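Local coordinates for protein N(2),N(2)-dimethylguanosine tRNA methyltransferase (Pyrococcus horikoshii, PDB 2DUL) that probably dimethylates the exocyclic N2 of guanine 26 in tRNAs, using S-adenosyl-L-methionine as the methyl donor, at residues L86-V91 / L99-G104; A106-K109 / T113-I116; D254-F259 / A366-F371. All coordinates share one frame; numbering follows the deposited sequence.

Contact 1 of 3, residues L86-V91 / L99-G104; sequences LMKRNV and LRESKG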
ATOM      1  N   LEU A  86      14.362 -19.775  11.730  1.00 28.31           N
ATOM      2  CA  LEU A  86      14.677 -19.673  10.312  1.00 27.90           C
ATOM      3  C   LEU A  86      15.225 -18.292   9.962  1.00 27.99           C
ATOM      4  O   LEU A  86      16.085 -18.156   9.087  1.00 26.49           O
ATOM      5  CB  LEU A  86      13.434 -19.972   9.473  1.00 29.95           C
ATOM      6  CG  LEU A  86      13.651 -19.996   7.958  1.00 31.71           C
ATOM      7  CD1 LEU A  86      14.801 -20.931   7.614  1.00 30.93           C
ATOM      8  CD2 LEU A  86      12.366 -20.439   7.267  1.00 32.63           C
ATOM      9  N   MET A  87      14.723 -17.266  10.642  1.00 26.27           N
ATOM     10  CA  MET A  87      15.191 -15.908  10.402  1.00 26.84           C
ATOM     11  C   MET A  87      16.677 -15.801  10.749  1.00 25.29           C
ATOM     12  O   MET A  87      17.455 -15.232   9.991  1.00 27.21           O
ATOM     13  CB  MET A  87      14.356 -14.917  11.223  1.00 27.04           C
ATOM     14  CG  MET A  87      12.959 -14.681  10.647  1.00 30.24           C
ATOM     15  SD  MET A  87      11.763 -13.927  11.792  1.00 37.70           S
ATOM     16  CE  MET A  87      12.457 -12.360  12.009  1.00 34.03           C
ATOM     17  N   LYS A  88      17.071 -16.359  11.888  1.00 25.27           N
ATOM     18  CA  LYS A  88      18.474 -16.323  12.299  1.00 24.71           C
ATOM     19  C   LYS A  88      19.363 -17.026  11.265  1.00 24.97           C
ATOM     20  O   LYS A  88      20.439 -16.540  10.915  1.00 22.43           O
ATOM     21  CB  LYS A  88      18.649 -16.991  13.670  1.00 26.45           C
ATOM     22  CG  LYS A  88      18.039 -16.222  14.838  1.00 26.93           C
ATOM     23  CD  LYS A  88      18.361 -16.886  16.182  1.00 28.44           C
ATOM     24  CE  LYS A  88      17.748 -18.279  16.291  1.00 31.30           C
ATOM     25  NZ  LYS A  88      18.095 -18.957  17.580  1.00 33.55           N
ATOM     26  N   ARG A  89      18.904 -18.170  10.768  1.00 24.33           N
ATOM     27  CA  ARG A  89      19.667 -18.918   9.775  1.00 25.17           C
ATOM     28  C   ARG A  89      19.816 -18.132   8.474  1.00 24.36           C
ATOM     29  O   ARG A  89      20.914 -18.026   7.920  1.00 22.97           O
ATOM     30  CB  ARG A  89      18.985 -20.254   9.478  1.00 29.67           C
ATOM     31  CG  ARG A  89      18.776 -21.125  10.702  1.00 36.34           C
ATOM     32  CD  ARG A  89      18.307 -22.517  10.305  1.00 43.33           C
ATOM     33  NE  ARG A  89      19.247 -23.153   9.387  1.00 47.46           N
ATOM     34  CZ  ARG A  89      19.174 -24.424   9.005  1.00 49.67           C
ATOM     35  NH1 ARG A  89      20.077 -24.916   8.164  1.00 48.97           N
ATOM     36  NH2 ARG A  89      18.205 -25.205   9.467  1.00 50.26           N
ATOM     37  N   ASN A  90      18.713 -17.577   7.985  1.00 22.48           N
ATOM     38  CA  ASN A  90      18.766 -16.831   6.739  1.00 23.68           C
ATOM     39  C   ASN A  90      19.602 -15.570   6.832  1.00 23.59           C
ATOM     40  O   ASN A  90      20.266 -15.196   5.868  1.00 23.84           O
ATOM     41  CB  ASN A  90      17.352 -16.511   6.245  1.00 24.08           C
ATOM     42  CG  ASN A  90      16.627 -17.747   5.748  1.00 27.05           C
ATOM     43  OD1 ASN A  90      17.258 -18.681   5.250  1.00 26.52           O
ATOM     44  ND2 ASN A  90      15.302 -17.756   5.865  1.00 24.71           N
ATOM     45  N   VAL A  91      19.582 -14.914   7.985  1.00 23.18           N
ATOM     46  CA  VAL A  91      20.381 -13.707   8.143  1.00 23.46           C
ATOM     47  C   VAL A  91      21.862 -14.071   8.049  1.00 24.95           C
ATOM     48  O   VAL A  91      22.634 -13.400   7.366  1.00 26.78           O
ATOM     49  CB  VAL A  91      20.093 -13.011   9.494  1.00 22.81           C
ATOM     50  CG1 VAL A  91      21.164 -11.964   9.792  1.00 23.96           C
ATOM     51  CG2 VAL A  91      18.728 -12.343   9.440  1.00 19.96           C
ATOM     52  N   LEU A  99      26.264 -13.356  15.358  1.00 35.96           N
ATOM     53  CA  LEU A  99      24.866 -13.068  15.665  1.00 34.55           C
ATOM     54  C   LEU A  99      24.699 -13.412  17.145  1.00 34.14           C
ATOM     55  O   LEU A  99      24.457 -14.567  17.499  1.00 35.16           O
ATOM     56  CB  LEU A  99      23.939 -13.941  14.812  1.00 34.17           C
ATOM     57  CG  LEU A  99      22.429 -13.703  14.935  1.00 35.02           C
ATOM     58  CD1 LEU A  99      22.077 -12.313  14.429  1.00 33.88           C
ATOM     59  CD2 LEU A  99      21.681 -14.760  14.136  1.00 34.17           C
ATOM     60  N   ARG A 100      24.848 -12.409  18.004  1.00 31.42           N
ATOM     61  CA  ARG A 100      24.747 -12.606  19.446  1.00 31.05           C
ATOM     62  C   ARG A 100      23.296 -12.718  19.905  1.00 31.15           C
ATOM     63  O   ARG A 100      22.507 -11.785  19.738  1.00 28.28           O
ATOM     64  CB  ARG A 100      25.444 -11.453  20.170  1.00 31.62           C
ATOM     65  CG  ARG A 100      25.584 -11.658  21.665  1.00 34.55           C
ATOM     66  CD  ARG A 100      26.359 -10.520  22.312  1.00 37.04           C
ATOM     67  NE  ARG A 100      26.579 -10.763  23.734  1.00 38.74           N
ATOM     68  CZ  ARG A 100      25.614 -10.795  24.645  1.00 41.29           C
ATOM     69  NH1 ARG A 100      25.911 -11.031  25.916  1.00 44.04           N
ATOM     70  NH2 ARG A 100      24.353 -10.577  24.290  1.00 40.43           N
ATOM     71  N   GLU A 101      22.956 -13.857  20.502  1.00 31.17           N
ATOM     72  CA  GLU A 101      21.593 -14.102  20.960  1.00 32.72           C
ATOM     73  C   GLU A 101      21.415 -14.174  22.471  1.00 32.74           C
ATOM     74  O   GLU A 101      22.250 -14.725  23.184  1.00 31.84           O
ATOM     75  CB  GLU A 101      21.059 -15.402  20.353  1.00 33.82           C
ATOM     76  CG  GLU A 101      19.582 -15.640  20.632  1.00 37.70           C
ATOM     77  CD  GLU A 101      19.096 -16.984  20.123  1.00 40.15           C
ATOM     78  OE1 GLU A 101      17.866 -17.197  20.100  1.00 39.22           O
ATOM     79  OE2 GLU A 101      19.942 -17.830  19.758  1.00 41.75           O
ATOM     80  N   SER A 102      20.302 -13.622  22.944  1.00 33.97           N
ATOM     81  CA  SER A 102      19.969 -13.632  24.361  1.00 36.69           C
ATOM     82  C   SER A 102      18.482 -13.363  24.579  1.00 36.21           C
ATOM     83  O   SER A 102      17.979 -12.283  24.267  1.00 36.27           O
ATOM     84  CB  SER A 102      20.809 -12.592  25.111  1.00 38.77           C
ATOM     85  OG  SER A 102      20.687 -11.314  24.515  1.00 44.29           O
ATOM     86  N   LYS A 103      17.787 -14.371  25.099  1.00 36.10           N
ATOM     87  CA  LYS A 103      16.360 -14.284  25.398  1.00 35.54           C
ATOM     88  C   LYS A 103      15.441 -13.855  24.252  1.00 33.39           C
ATOM     89  O   LYS A 103      14.774 -12.822  24.332  1.00 33.65           O
ATOM     90  CB  LYS A 103      16.142 -13.360  26.600  1.00 37.69           C
ATOM     91  CG  LYS A 103      16.645 -13.929  27.922  1.00 40.35           C
ATOM     92  CD  LYS A 103      16.471 -12.926  29.055  1.00 42.75           C
ATOM     93  CE  LYS A 103      16.894 -13.520  30.394  1.00 45.65           C
ATOM     94  NZ  LYS A 103      18.300 -14.021  30.378  1.00 47.77           N
ATOM     95  N   GLY A 104      15.399 -14.655  23.194  1.00 30.44           N
ATOM     96  CA  GLY A 104      14.529 -14.348  22.073  1.00 29.80           C
ATOM     97  C   GLY A 104      14.910 -13.150  21.226  1.00 28.58           C
ATOM     98  O   GLY A 104      14.062 -12.596  20.525  1.00 27.83           O
TER
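The ammonium nitrogen of Lys88 sits among three carboxylate oxygens. Lys88 NZ lies 3.1 Å from Glu101 OE2 and 3.1 Å from Glu101 OE1, so it faces both oxygens evenly in a forked salt bridge; each of the two hydrogen bonds is weak by its geometry. Glu85, one turn earlier on the helix, supplies the third oxygen through OE2. The stronger polar partner of Glu101 is the hydroxyl of Tyr84, which bonds to OE1 and helps fix the carboxylate that meets the lysine.

Torsions explain the approach. The Lys88 chain leaves the helix with CG anti to its carbonyl carbon (chi1 -69°) and bends at chi3 (-64°), whereas the Glu101 chain runs extended, and the two meet at about a right angle. Nearer the backbone the contact becomes apolar: Leu99 CD2 packs 3.8 Å from Lys88 CB and 4.0 Å from Lys88 CG.

Helix 81-94 follows strand 73-78 in the Rossmann-like fold of class I methyltransferases, and the chain then returns to form the short strand 100-101 at one edge of the sheet. Lys88 and Val91 both rest on Ile116 of strand 113-118, while Leu99 touches Ala106 and Leu108. With an alanine at Lys88, the carboxylates of Glu85 and Glu101 would probably be left without the cation between them, and Leu99 CD2 would lose part of its aliphatic cover. The side chain of Lys88 is about 10 Å from that of Asp78, a residue predicted to bind S-adenosyl-L-methionine.

Contact 2 of 3, residues A106-K109 / T113-I116; sequences AILK and TIVI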
ATOM      1  N   ALA A 106      18.392 -11.731  18.785  1.00 22.75           N
ATOM      2  CA  ALA A 106      19.743 -11.934  18.261  1.00 22.16           C
ATOM      3  C   ALA A 106      20.154 -10.688  17.495  1.00 22.38           C
ATOM      4  O   ALA A 106      19.418 -10.211  16.637  1.00 22.93           O
ATOM      5  CB  ALA A 106      19.775 -13.156  17.345  1.00 22.84           C
ATOM      6  N   ILE A 107      21.342 -10.174  17.795  1.00 21.68           N
ATOM      7  CA  ILE A 107      21.809  -8.949  17.170  1.00 21.72           C
ATOM      8  C   ILE A 107      23.174  -9.066  16.505  1.00 22.12           C
ATOM      9  O   ILE A 107      24.115  -9.598  17.094  1.00 21.99           O
ATOM     10  CB  ILE A 107      21.863  -7.823  18.220  1.00 22.81           C
ATOM     11  CG1 ILE A 107      20.495  -7.699  18.897  1.00 24.61           C
ATOM     12  CG2 ILE A 107      22.270  -6.507  17.562  1.00 21.68           C
ATOM     13  CD1 ILE A 107      20.464  -6.735  20.064  1.00 27.58           C
ATOM     14  N   LEU A 108      23.270  -8.564  15.278  1.00 22.42           N
ATOM     15  CA  LEU A 108      24.522  -8.582  14.523  1.00 22.98           C
ATOM     16  C   LEU A 108      24.932  -7.133  14.291  1.00 22.10           C
ATOM     17  O   LEU A 108      24.202  -6.374  13.661  1.00 21.90           O
ATOM     18  CB  LEU A 108      24.322  -9.286  13.180  1.00 23.39           C
ATOM     19  CG  LEU A 108      25.528  -9.380  12.232  1.00 27.63           C
ATOM     20  CD1 LEU A 108      26.642 -10.223  12.847  1.00 26.57           C
ATOM     21  CD2 LEU A 108      25.073 -10.003  10.920  1.00 27.64           C
ATOM     22  N   LYS A 109      26.095  -6.738  14.797  1.00 23.75           N
ATOM     23  CA  LYS A 109      26.526  -5.352  14.631  1.00 24.86           C
ATOM     24  C   LYS A 109      27.598  -5.151  13.563  1.00 26.34           C
ATOM     25  O   LYS A 109      28.750  -4.852  13.878  1.00 25.71           O
ATOM     26  CB  LYS A 109      27.015  -4.796  15.975  1.00 24.99           C
ATOM     27  CG  LYS A 109      25.923  -4.745  17.046  1.00 25.83           C
ATOM     28  CD  LYS A 109      26.344  -3.928  18.264  1.00 23.96           C
ATOM     29  CE  LYS A 109      25.177  -3.759  19.233  1.00 26.25           C
ATOM     30  NZ  LYS A 109      25.523  -2.919  20.415  1.00 25.65           N
ATOM     31  N   THR A 113      23.260  -2.979  11.180  1.00 23.91           N
ATOM     32  CA  THR A 113      22.894  -3.670  12.403  1.00 22.33           C
ATOM     33  C   THR A 113      21.586  -4.395  12.144  1.00 21.74           C
ATOM     34  O   THR A 113      20.614  -3.795  11.686  1.00 20.53           O
ATOM     35  CB  THR A 113      22.739  -2.678  13.568  1.00 22.48           C
ATOM     36  OG1 THR A 113      24.022  -2.118  13.864  1.00 25.39           O
ATOM     37  CG2 THR A 113      22.201  -3.369  14.816  1.00 21.69           C
ATOM     38  N   ILE A 114      21.584  -5.694  12.416  1.00 21.31           N
ATOM     39  CA  ILE A 114      20.408  -6.524  12.205  1.00 19.48           C
ATOM     40  C   ILE A 114      19.934  -7.050  13.554  1.00 18.82           C
ATOM     41  O   ILE A 114      20.711  -7.624  14.317  1.00 19.36           O
ATOM     42  CB  ILE A 114      20.743  -7.703  11.271  1.00 21.35           C
ATOM     43  CG1 ILE A 114      21.239  -7.158   9.931  1.00 23.89           C
ATOM     44  CG2 ILE A 114      19.515  -8.589  11.067  1.00 19.25           C
ATOM     45  CD1 ILE A 114      21.836  -8.204   9.021  1.00 28.38           C
ATOM     46  N   VAL A 115      18.658  -6.831  13.845  1.00 17.46           N
ATOM     47  CA  VAL A 115      18.072  -7.265  15.103  1.00 18.32           C
ATOM     48  C   VAL A 115      16.931  -8.227  14.809  1.00 19.76           C
ATOM     49  O   VAL A 115      15.924  -7.848  14.209  1.00 21.34           O
ATOM     50  CB  VAL A 115      17.525  -6.065  15.896  1.00 18.92           C
ATOM     51  CG1 VAL A 115      17.021  -6.525  17.256  1.00 18.68           C
ATOM     52  CG2 VAL A 115      18.616  -5.009  16.049  1.00 18.20           C
ATOM     53  N   ILE A 116      17.101  -9.477  15.218  1.00 19.07           N
ATOM     54  CA  ILE A 116      16.085 -10.497  15.000  1.00 19.96           C
ATOM     55  C   ILE A 116      15.335 -10.678  16.314  1.00 19.50           C
ATOM     56  O   ILE A 116      15.932 -10.970  17.352  1.00 19.64           O
ATOM     57  CB  ILE A 116      16.731 -11.823  14.565  1.00 21.61           C
ATOM     58  CG1 ILE A 116      17.774 -11.550  13.471  1.00 21.94           C
ATOM     59  CG2 ILE A 116      15.659 -12.771  14.037  1.00 21.20           C
ATOM     60  CD1 ILE A 116      18.486 -12.799  12.965  1.00 25.81           C
TER
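Four backbone hydrogen bonds join strands 106-109 and 113-116 into an antiparallel hairpin, closed by a three-residue turn; the strand axes run at 176° to each other. Ala106 and Ile116 form one hydrogen-bonded pair, with Ala106 N to Ile116 O at 2.9 Å and Ile116 N to Ala106 O at 2.8 Å. The latter is almost straight at hydrogen, 176°. Leu108 and Ile114 form the second such pair, Leu108 N reaching Ile114 O at 2.9 Å and Ile114 N reaching Leu108 O at 3.0 Å. Ile107 with Val115 and Lys109 with Thr113 are the non-hydrogen-bonded pairs.

CA-H groups add to the ladder. Ile107 CA approaches Ile114 O at 3.3 Å, and Thr113 CA approaches Leu108 O at the same separation, so each of these carbonyl oxygens receives a CA-H as well as an N-H.

Apolar contacts fall on two faces. On one, Ile107 CG1 meets Val115 CG1 at 4.0 Å, the two side chains lying side by side and pointing the same way. On the other, Leu108 CG stands anti to the backbone N (chi1 179°), which carries Leu108 CD2 to 4.2 Å from Ile114 CD1, again alongside, while the short Ala106 pairs with Ile116 through their CB atoms.

The face carrying Ala106, Leu108, Ile114 and Ile116 is turned to the interior: Tyr84 and Met87 of helix 81-94 touch Ile116, and Phe95 touches Leu108 and Ile114. In the sheet, Arg100 bonds through its backbone to Ile107 on one flank, and strand 73-78 pairs with Thr113 and Val115 on the other.

Contact 3 of 3, residues D254-F259 / A366-F371; sequences DKTGKF and APYEVF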
ATOM      1  N   ASP A 254     -26.214   2.825  -9.217  1.00 24.70           N
ATOM      2  CA  ASP A 254     -26.121   1.488  -9.804  1.00 27.53           C
ATOM      3  C   ASP A 254     -26.690   1.365 -11.214  1.00 26.39           C
ATOM      4  O   ASP A 254     -26.331   0.449 -11.955  1.00 26.20           O
ATOM      5  CB  ASP A 254     -26.822   0.463  -8.910  1.00 32.44           C
ATOM      6  CG  ASP A 254     -26.223   0.392  -7.523  1.00 37.59           C
ATOM      7  OD1 ASP A 254     -24.988   0.246  -7.406  1.00 38.88           O
ATOM      8  OD2 ASP A 254     -26.994   0.476  -6.546  1.00 44.04           O
ATOM      9  N   LYS A 255     -27.580   2.275 -11.587  1.00 25.31           N
ATOM     10  CA  LYS A 255     -28.182   2.212 -12.910  1.00 26.79           C
ATOM     11  C   LYS A 255     -27.394   2.942 -13.991  1.00 26.49           C
ATOM     12  O   LYS A 255     -27.631   2.733 -15.182  1.00 26.10           O
ATOM     13  CB  LYS A 255     -29.616   2.749 -12.859  1.00 28.71           C
ATOM     14  CG  LYS A 255     -30.573   1.855 -12.076  1.00 30.96           C
ATOM     15  CD  LYS A 255     -32.027   2.283 -12.225  1.00 37.16           C
ATOM     16  CE  LYS A 255     -32.327   3.582 -11.494  1.00 38.68           C
ATOM     17  NZ  LYS A 255     -31.563   4.738 -12.039  1.00 41.76           N
ATOM     18  N   THR A 256     -26.437   3.770 -13.582  1.00 26.16           N
ATOM     19  CA  THR A 256     -25.658   4.548 -14.542  1.00 23.86           C
ATOM     20  C   THR A 256     -24.136   4.463 -14.419  1.00 23.16           C
ATOM     21  O   THR A 256     -23.426   4.699 -15.395  1.00 23.60           O
ATOM     22  CB  THR A 256     -26.040   6.034 -14.464  1.00 24.63           C
ATOM     23  OG1 THR A 256     -25.628   6.564 -13.197  1.00 22.36           O
ATOM     24  CG2 THR A 256     -27.545   6.211 -14.613  1.00 23.47           C
ATOM     25  N   GLY A 257     -23.631   4.142 -13.235  1.00 20.03           N
ATOM     26  CA  GLY A 257     -22.194   4.070 -13.064  1.00 19.96           C
ATOM     27  C   GLY A 257     -21.629   5.441 -12.722  1.00 21.36           C
ATOM     28  O   GLY A 257     -20.422   5.611 -12.581  1.00 21.88           O
ATOM     29  N   LYS A 258     -22.507   6.428 -12.593  1.00 21.37           N
ATOM     30  CA  LYS A 258     -22.069   7.774 -12.247  1.00 23.01           C
ATOM     31  C   LYS A 258     -21.793   7.854 -10.750  1.00 23.46           C
ATOM     32  O   LYS A 258     -22.544   7.303  -9.944  1.00 23.76           O
ATOM     33  CB  LYS A 258     -23.136   8.804 -12.615  1.00 23.72           C
ATOM     34  CG  LYS A 258     -22.738  10.239 -12.265  1.00 28.12           C
ATOM     35  CD  LYS A 258     -23.801  11.236 -12.695  1.00 32.95           C
ATOM     36  CE  LYS A 258     -23.396  12.662 -12.339  1.00 36.04           C
ATOM     37  NZ  LYS A 258     -23.147  12.796 -10.875  1.00 37.89           N
ATOM     38  N   PHE A 259     -20.712   8.537 -10.382  1.00 22.39           N
ATOM     39  CA  PHE A 259     -20.363   8.691  -8.978  1.00 22.47           C
ATOM     40  C   PHE A 259     -20.375  10.162  -8.593  1.00 21.99           C
ATOM     41  O   PHE A 259     -20.271  11.039  -9.449  1.00 21.60           O
ATOM     42  CB  PHE A 259     -18.979   8.074  -8.688  1.00 19.50           C
ATOM     43  CG  PHE A 259     -17.828   8.753  -9.399  1.00 18.91           C
ATOM     44  CD1 PHE A 259     -17.352   9.994  -8.972  1.00 19.34           C
ATOM     45  CD2 PHE A 259     -17.208   8.141 -10.485  1.00 17.25           C
ATOM     46  CE1 PHE A 259     -16.272  10.610  -9.618  1.00 19.35           C
ATOM     47  CE2 PHE A 259     -16.130   8.748 -11.137  1.00 18.27           C
ATOM     48  CZ  PHE A 259     -15.661   9.987 -10.703  1.00 19.07           C
ATOM     49  N   ALA A 366     -12.945  14.699 -17.391  1.00 23.25           N
ATOM     50  CA  ALA A 366     -14.234  14.912 -18.044  1.00 22.56           C
ATOM     51  C   ALA A 366     -15.448  14.570 -17.189  1.00 23.26           C
ATOM     52  O   ALA A 366     -15.413  13.646 -16.384  1.00 22.11           O
ATOM     53  CB  ALA A 366     -14.292  14.116 -19.346  1.00 22.71           C
ATOM     54  N   PRO A 367     -16.540  15.334 -17.352  1.00 22.26           N
ATOM     55  CA  PRO A 367     -17.768  15.087 -16.590  1.00 23.69           C
ATOM     56  C   PRO A 367     -18.352  13.762 -17.079  1.00 21.95           C
ATOM     57  O   PRO A 367     -18.108  13.357 -18.214  1.00 22.98           O
ATOM     58  CB  PRO A 367     -18.661  16.269 -16.969  1.00 23.08           C
ATOM     59  CG  PRO A 367     -17.677  17.349 -17.336  1.00 24.56           C
ATOM     60  CD  PRO A 367     -16.642  16.590 -18.116  1.00 23.35           C
ATOM     61  N   TYR A 368     -19.113  13.093 -16.225  1.00 23.05           N
ATOM     62  CA  TYR A 368     -19.738  11.823 -16.581  1.00 22.43           C
ATOM     63  C   TYR A 368     -20.486  11.872 -17.919  1.00 22.21           C
ATOM     64  O   TYR A 368     -20.322  10.993 -18.765  1.00 23.16           O
ATOM     65  CB  TYR A 368     -20.712  11.403 -15.479  1.00 22.18           C
ATOM     66  CG  TYR A 368     -21.545  10.188 -15.834  1.00 24.39           C
ATOM     67  CD1 TYR A 368     -21.013   8.901 -15.754  1.00 24.62           C
ATOM     68  CD2 TYR A 368     -22.864  10.332 -16.264  1.00 25.39           C
ATOM     69  CE1 TYR A 368     -21.781   7.777 -16.096  1.00 25.85           C
ATOM     70  CE2 TYR A 368     -23.640   9.225 -16.610  1.00 25.90           C
ATOM     71  CZ  TYR A 368     -23.095   7.953 -16.525  1.00 26.22           C
ATOM     72  OH  TYR A 368     -23.863   6.869 -16.883  1.00 25.97           O
ATOM     73  N   GLU A 369     -21.315  12.893 -18.109  1.00 23.43           N
ATOM     74  CA  GLU A 369     -22.085  13.008 -19.343  1.00 24.24           C
ATOM     75  C   GLU A 369     -21.211  13.128 -20.581  1.00 22.68           C
ATOM     76  O   GLU A 369     -21.560  12.609 -21.641  1.00 23.21           O
ATOM     77  CB  GLU A 369     -23.044  14.195 -19.271  1.00 24.94           C
ATOM     78  CG  GLU A 369     -24.115  14.077 -18.194  1.00 29.39           C
ATOM     79  CD  GLU A 369     -24.964  12.813 -18.314  1.00 31.74           C
ATOM     80  OE1 GLU A 369     -25.141  12.293 -19.439  1.00 30.59           O
ATOM     81  OE2 GLU A 369     -25.477  12.355 -17.272  1.00 34.57           O
ATOM     82  N   VAL A 370     -20.080  13.813 -20.459  1.00 22.30           N
ATOM     83  CA  VAL A 370     -19.179  13.947 -21.599  1.00 22.71           C
ATOM     84  C   VAL A 370     -18.552  12.583 -21.888  1.00 23.10           C
ATOM     85  O   VAL A 370     -18.367  12.211 -23.043  1.00 23.68           O
ATOM     86  CB  VAL A 370     -18.060  14.966 -21.321  1.00 21.55           C
ATOM     87  CG1 VAL A 370     -16.999  14.887 -22.413  1.00 22.68           C
ATOM     88  CG2 VAL A 370     -18.646  16.370 -21.263  1.00 23.68           C
ATOM     89  N   PHE A 371     -18.228  11.843 -20.832  1.00 21.75           N
ATOM     90  CA  PHE A 371     -17.636  10.519 -21.000  1.00 22.98           C
ATOM     91  C   PHE A 371     -18.598   9.602 -21.752  1.00 21.82           C
ATOM     92  O   PHE A 371     -18.207   8.923 -22.698  1.00 22.87           O
ATOM     93  CB  PHE A 371     -17.311   9.895 -19.636  1.00 21.89           C
ATOM     94  CG  PHE A 371     -16.614   8.563 -19.729  1.00 22.06           C
ATOM     95  CD1 PHE A 371     -15.248   8.495 -19.987  1.00 20.14           C
ATOM     96  CD2 PHE A 371     -17.329   7.375 -19.571  1.00 22.35           C
ATOM     97  CE1 PHE A 371     -14.597   7.262 -20.087  1.00 21.57           C
ATOM     98  CE2 PHE A 371     -16.690   6.133 -19.670  1.00 20.84           C
ATOM     99  CZ  PHE A 371     -15.322   6.076 -19.927  1.00 20.93           C
TER
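One face of the Tyr368 ring is covered by Lys258, whose CB stands 3.7 Å from the ring centroid and only 6° off the normal, a CH-pi contact over the centre. The rest of the aliphatic chain continues across the same ring: Lys258 CG lies 3.8 Å from Tyr368 CG, and Lys258 CD is 3.8 Å from Tyr368 CD2. Glu369 OE2 lies at the ring edge, in its plane.

The loop that carries Lys258 is shaped by an ST turn, in which Thr256 OG1 accepts from Lys258 N at 3.2 Å; this fixes the backbone just before the lysine. Gly257, with positive phi, lies inside the turn. Tyr368 opens the first turn of helix 368-375, directly after Pro367 at the N-cap, and its CG is anti to the backbone N (chi1 173°), carrying the ring out to the loop.

Contact 3 thus joins the loop between strands 247-252 and 259-263 to the last helix of the chain, away from the predicted cofactor site. Leu331 of helix 324-331 touches both Thr256 and Tyr368.

Beyond the ring, the hydroxyl donates to a backbone oxygen: Tyr368 OH is 2.7 Å from Thr256 O, approaching from 40° above the carbonyl plane, while Thr256 CB lies 3.4 Å from Tyr368 OH.

Overall arrangement
From the N terminus, contact 1 comes first, closing a loop of seven residues between the segments 86-91 and 99-104, the first three still in helix 81-94. Contact 2 follows at once, folding strand 105-109 back on strand 113-118 across a three-residue turn. The two are in series, neither nested nor crossed, yet they touch: strands 100-101 and 105-109 are neighbours in the sheet, which puts both contacts at the same end of it, with centres about 8 Å apart. Contact 3 closes a far longer loop, 106 residues, joining 254-259 to the C-terminal helix. Its centre is about 55 Å from that of contact 2, on the opposite side of the chain's centre.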